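Long-range contacts in uncharacterized protein (Cricetid herpesvirus 2, PDB 4ZKQ), which binds chemokines as a viral decoy receptor, probably intercepting host chemokines during infection by a rodent gammaherpesvirus: residues Glu170-Gly175 / Tyr323-Phe328; Leu22-Leu27 / Lys382-Thr387. All coordinates share one frame; numbering follows the deposited sequence.

From the N terminus the chain first lays down strand 23-26, an outermost strand of a seven-stranded mixed sheet, and this waits for the end of strand 378-384 and the turn after it to close interaction 2, with 354 residues in between. Interaction 1 is nested inside that long loop: the turn between strands 161-169 and 175-181, neighbours in the same seven-stranded sheet, meets strand 324-330 after a further 147 residues. Strands 324-330 and 378-384 both pair with strand 308-315, in the second large sheet. The two contacts thus join the same pair of sheets at separate points, with centres about 16 Å apart and nearest atoms about 6 Å apart.

Interaction 1: residues Glu170-Gly175 / Tyr323-Phe328; sequences ELSGAG and YESCAF
S172 sits over S325 and A327, whose CB atoms both point toward the turn of 170-175. The turn is a type I beta turn from E170 to G173, in the connection between strands 161-169 and 175-181, and it lies against strand 324-330. The S172 OG is placed between the backbone N and the carbonyl carbon (chi1 69°), where it accepts from A174 N at 3.0 Å with an N-H...O angle of 162°. That ST turn holds OG in this position, while the CB of S172 faces the strand, 3.3 Å from S325 OG. The same S172 OG rests on the methyl CB of A327 at 3.5 Å. Just beyond, A174 CB meets A327 CB, methyl to methyl, at 3.8 Å. Before S172 in the chain, L171 crosses Y323 at about a right angle, with its CD2 3.8 Å from Y323 CB; the Y323 ring leads away and meets W313.

No direct hydrogen bond joins the segments; water does it. One water donates to S172 O and accepts from A327 N at 2.9 Å. Another accepts from S172 N at 3.1 Å and is hydrogen-bonded to S325 OG at 3.0 Å. C326, on the far face of the strand, is disulfide-bonded to C347. The chemistry implies apolar packing, of small side chains and of L171, with polar complementarity supplied by bridging water rather than by direct bonds.

Interaction 2: residues Leu22-Leu27 / Lys382-Thr387; sequences LTQDIL and KMESGT
The side-chain nitrogen of Q24, NE2, is held by two acceptors of the other segment: it donates to E384 OE1 at 2.9 Å, nearly straight at 168°, and to S385 O, also at 2.9 Å. Both partners lie close to the amide plane, so the pair of bonds fixes how the amide is turned. The contact sets strand 23-26, at an edge of the mixed seven-stranded sheet, against the tip of the beta hairpin formed by strands 378-384 and 388-395.

Q24 CG stands between its backbone N and carbonyl carbon (chi1 63°), and the chain beyond runs extended, crossing E384 at about a right angle. The donor reaches E384 OE1 from above the carboxylate, 36° out of its plane. That same oxygen forms a salt bridge with K54, while Q24 OE1 accepts from K215. K54 would be expected to offset the charge of the buried carboxylate, and K215 to polarise the amide.

I26 packs against the backbone: its CG1 lies 3.6 Å from both S385 C and E384 O, and its CD1 comes to 4.0 Å from E384 CG, with L309 also touching both side chains. G386, lacking a side chain, brings its CA to 3.3 Å from Q24 O. Beside this close approach a water accepts from Q24 N at 3.0 Å and lies 2.6 Å from G386 O, to which it can donate.

Interaction 1: residues Glu170-Gly175 / Tyr323-Phe328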
loop_
_atom_site.group_PDB
_atom_site.type_symbol
_atom_site.label_atom_id
_atom_site.label_comp_id
_atom_site.label_asym_id
_atom_site.label_seq_id
_atom_site.Cartn_x
_atom_site.Cartn_y
_atom_site.Cartn_z
ATOM N N GLU A 170 -5.486 5.702 -1.737
ATOM C CA GLU A 170 -5.658 5.800 -0.299
ATOM C C GLU A 170 -6.775 6.756 0.065
ATOM O O GLU A 170 -7.236 7.561 -0.753
ATOM C CB GLU A 170 -4.359 6.262 0.372
ATOM C CG GLU A 170 -3.219 5.281 0.218
ATOM C CD GLU A 170 -1.997 5.653 1.041
ATOM O OE1 GLU A 170 -1.876 6.828 1.433
ATOM O OE2 GLU A 170 -1.155 4.766 1.290
ATOM N N LEU A 171 -7.196 6.668 1.316
ATOM C CA LEU A 171 -8.206 7.572 1.839
ATOM C C LEU A 171 -7.763 9.019 1.617
ATOM O O LEU A 171 -8.571 9.888 1.299
ATOM C CB LEU A 171 -8.449 7.277 3.320
ATOM C CG LEU A 171 -9.538 8.069 4.036
ATOM C CD1 LEU A 171 -10.907 7.806 3.421
ATOM C CD2 LEU A 171 -9.523 7.699 5.508
ATOM N N SER A 172 -6.463 9.262 1.747
ATOM C CA SER A 172 -5.900 10.586 1.493
ATOM C C SER A 172 -6.105 11.072 0.060
ATOM O O SER A 172 -6.057 12.271 -0.205
ATOM C CB SER A 172 -4.405 10.580 1.775
ATOM O OG SER A 172 -3.741 9.785 0.805
ATOM N N GLY A 173 -6.290 10.133 -0.860
ATOM C CA GLY A 173 -6.281 10.439 -2.281
ATOM C C GLY A 173 -4.953 10.111 -2.943
ATOM O O GLY A 173 -4.840 10.137 -4.170
ATOM N N ALA A 174 -3.940 9.796 -2.139
ATOM C CA ALA A 174 -2.633 9.446 -2.685
ATOM C C ALA A 174 -2.725 8.179 -3.532
ATOM O O ALA A 174 -3.409 7.223 -3.162
ATOM C CB ALA A 174 -1.623 9.266 -1.566
ATOM N N GLY A 175 -2.039 8.188 -4.671
ATOM C CA GLY A 175 -1.959 7.026 -5.532
ATOM C C GLY A 175 -0.718 6.218 -5.221
ATOM O O GLY A 175 0.390 6.568 -5.638
ATOM N N TYR A 323 -11.548 7.783 10.236
ATOM C CA TYR A 323 -10.167 8.177 9.983
ATOM C C TYR A 323 -10.094 9.457 9.170
ATOM O O TYR A 323 -10.823 9.624 8.198
ATOM C CB TYR A 323 -9.415 7.054 9.256
ATOM C CG TYR A 323 -9.217 5.818 10.103
ATOM C CD1 TYR A 323 -8.130 5.706 10.956
ATOM C CD2 TYR A 323 -10.123 4.769 10.057
ATOM C CE1 TYR A 323 -7.949 4.582 11.739
ATOM C CE2 TYR A 323 -9.949 3.640 10.834
ATOM C CZ TYR A 323 -8.861 3.553 11.673
ATOM O OH TYR A 323 -8.684 2.432 12.447
ATOM N N GLU A 324 -9.214 10.361 9.591
ATOM C CA GLU A 324 -8.881 11.549 8.812
ATOM C C GLU A 324 -7.534 11.285 8.157
ATOM O O GLU A 324 -6.625 10.797 8.819
ATOM C CB GLU A 324 -8.806 12.800 9.696
ATOM C CG GLU A 324 -10.010 13.043 10.596
ATOM C CD GLU A 324 -11.160 13.747 9.896
ATOM O OE1 GLU A 324 -10.976 14.241 8.763
ATOM O OE2 GLU A 324 -12.254 13.809 10.491
ATOM N N SER A 325 -7.402 11.591 6.868
ATOM C CA SER A 325 -6.145 11.362 6.162
ATOM C C SER A 325 -5.905 12.399 5.069
ATOM O O SER A 325 -6.827 12.791 4.357
ATOM C CB SER A 325 -6.128 9.960 5.546
ATOM O OG SER A 325 -4.870 9.680 4.960
ATOM N N CYS A 326 -4.656 12.833 4.959
ATOM C CA CYS A 326 -4.219 13.749 3.918
ATOM C C CYS A 326 -2.856 13.289 3.425
ATOM O O CYS A 326 -2.153 12.558 4.128
ATOM C CB CYS A 326 -4.142 15.186 4.443
ATOM S SG CYS A 326 -5.655 15.734 5.260
ATOM N N ALA A 327 -2.484 13.714 2.222
ATOM C CA ALA A 327 -1.159 13.417 1.699
ATOM C C ALA A 327 -0.623 14.609 0.920
ATOM O O ALA A 327 -1.397 15.383 0.364
ATOM C CB ALA A 327 -1.194 12.173 0.832
ATOM N N PHE A 328 0.699 14.753 0.916
ATOM C CA PHE A 328 1.370 15.878 0.281
ATOM C C PHE A 328 2.556 15.395 -0.519
ATOM O O PHE A 328 3.311 14.546 -0.047
ATOM C CB PHE A 328 1.849 16.891 1.322
ATOM C CG PHE A 328 0.788 17.323 2.265
ATOM C CD1 PHE A 328 0.519 16.581 3.403
ATOM C CD2 PHE A 328 0.050 18.468 2.020
ATOM C CE1 PHE A 328 -0.465 16.973 4.278
ATOM C CE2 PHE A 328 -0.931 18.866 2.894
ATOM C CZ PHE A 328 -1.190 18.116 4.027
HETATM O O HOH W 1 -9.576 12.255 2.984
HETATM O O HOH W 2 -4.674 14.701 0.616
HETATM O O HOH W 3 -5.049 7.092 3.459
#

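Interaction 2: residues Leu22-Leu27 / Lys382-Thr387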
loop_
_atom_site.group_PDB
_atom_site.type_symbol
_atom_site.label_atom_id
_atom_site.label_comp_id
_atom_site.label_asym_id
_atom_site.label_seq_id
_atom_site.Cartn_x
_atom_site.Cartn_y
_atom_site.Cartn_z
ATOM N N LEU A 22 12.676 -5.323 -3.057
ATOM C CA LEU A 22 11.756 -4.312 -3.564
ATOM C C LEU A 22 12.377 -2.939 -3.415
ATOM O O LEU A 22 13.136 -2.702 -2.478
ATOM C CB LEU A 22 10.417 -4.338 -2.816
ATOM C CG LEU A 22 9.668 -5.667 -2.724
ATOM C CD1 LEU A 22 8.450 -5.499 -1.843
ATOM C CD2 LEU A 22 9.262 -6.177 -4.093
ATOM N N THR A 23 12.047 -2.035 -4.332
ATOM C CA THR A 23 12.470 -0.645 -4.215
ATOM C C THR A 23 11.306 0.251 -4.594
ATOM O O THR A 23 10.323 -0.207 -5.184
ATOM C CB THR A 23 13.690 -0.322 -5.115
ATOM O OG1 THR A 23 13.349 -0.536 -6.488
ATOM C CG2 THR A 23 14.890 -1.196 -4.754
ATOM N N GLN A 24 11.414 1.530 -4.264
ATOM C CA GLN A 24 10.351 2.463 -4.604
ATOM C C GLN A 24 10.884 3.783 -5.138
ATOM O O GLN A 24 11.980 4.216 -4.774
ATOM C CB GLN A 24 9.458 2.711 -3.387
ATOM C CG GLN A 24 10.162 3.363 -2.196
ATOM C CD GLN A 24 9.206 3.692 -1.071
ATOM O OE1 GLN A 24 8.355 2.884 -0.711
ATOM N NE2 GLN A 24 9.335 4.892 -0.514
ATOM N N ASP A 25 10.106 4.377 -6.039
ATOM C CA ASP A 25 10.285 5.758 -6.476
ATOM C C ASP A 25 9.134 6.592 -5.957
ATOM O O ASP A 25 7.983 6.143 -5.997
ATOM C CB ASP A 25 10.306 5.877 -8.001
ATOM C CG ASP A 25 11.521 5.225 -8.633
ATOM O OD1 ASP A 25 12.557 5.097 -7.951
ATOM O OD2 ASP A 25 11.431 4.851 -9.819
ATOM N N ILE A 26 9.427 7.805 -5.497
ATOM C CA ILE A 26 8.385 8.816 -5.334
ATOM C C ILE A 26 8.238 9.542 -6.666
ATOM O O ILE A 26 9.228 9.960 -7.264
ATOM C CB ILE A 26 8.710 9.832 -4.224
ATOM C CG1 ILE A 26 9.170 9.110 -2.959
ATOM C CG2 ILE A 26 7.497 10.733 -3.945
ATOM C CD1 ILE A 26 8.174 8.091 -2.436
ATOM N N LEU A 27 7.007 9.688 -7.130
ATOM C CA LEU A 27 6.768 10.273 -8.442
ATOM C C LEU A 27 6.288 11.708 -8.278
ATOM O O LEU A 27 5.944 12.136 -7.178
ATOM C CB LEU A 27 5.752 9.436 -9.222
ATOM C CG LEU A 27 6.168 7.969 -9.410
ATOM C CD1 LEU A 27 5.009 7.107 -9.918
ATOM C CD2 LEU A 27 7.361 7.834 -10.339
ATOM N N LYS A 382 4.008 9.921 8.071
ATOM C CA LYS A 382 5.120 9.275 7.395
ATOM C C LYS A 382 5.613 10.179 6.278
ATOM O O LYS A 382 4.824 10.769 5.544
ATOM C CB LYS A 382 4.724 7.909 6.839
ATOM C CG LYS A 382 5.881 7.199 6.139
ATOM C CD LYS A 382 5.587 5.738 5.842
ATOM C CE LYS A 382 4.480 5.583 4.826
ATOM N NZ LYS A 382 4.353 4.168 4.371
ATOM N N MET A 383 6.929 10.289 6.183
ATOM C CA MET A 383 7.582 11.057 5.136
ATOM C C MET A 383 8.652 10.159 4.535
ATOM O O MET A 383 9.436 9.551 5.263
ATOM C CB MET A 383 8.177 12.348 5.697
ATOM C CG MET A 383 7.138 13.286 6.308
ATOM S SD MET A 383 7.816 14.856 6.885
ATOM C CE MET A 383 8.312 15.614 5.338
ATOM N N GLU A 384 8.666 10.047 3.212
ATOM C CA GLU A 384 9.544 9.091 2.550
ATOM C C GLU A 384 10.057 9.595 1.210
ATOM O O GLU A 384 9.346 10.269 0.461
ATOM C CB GLU A 384 8.816 7.760 2.336
ATOM C CG GLU A 384 7.525 7.890 1.547
ATOM C CD GLU A 384 6.696 6.619 1.542
ATOM O OE1 GLU A 384 7.280 5.528 1.415
ATOM O OE2 GLU A 384 5.454 6.715 1.656
ATOM N N SER A 385 11.306 9.248 0.934
ATOM C CA SER A 385 11.890 9.368 -0.385
ATOM C C SER A 385 11.937 7.979 -0.988
ATOM O O SER A 385 11.277 7.068 -0.500
ATOM C CB SER A 385 13.290 9.966 -0.303
ATOM O OG SER A 385 14.130 9.125 0.463
ATOM N N GLY A 386 12.730 7.815 -2.037
ATOM C CA GLY A 386 12.930 6.508 -2.631
ATOM C C GLY A 386 13.768 5.579 -1.775
ATOM O O GLY A 386 13.656 4.358 -1.893
ATOM N N THR A 387 14.599 6.152 -0.904
ATOM C CA THR A 387 15.599 5.382 -0.165
ATOM C C THR A 387 15.494 5.497 1.362
ATOM O O THR A 387 16.145 4.737 2.081
ATOM C CB THR A 387 17.013 5.816 -0.572
ATOM O OG1 THR A 387 17.158 7.221 -0.344
ATOM C CG2 THR A 387 17.260 5.514 -2.041
HETATM O O HOH W 4 13.287 1.836 -2.005
#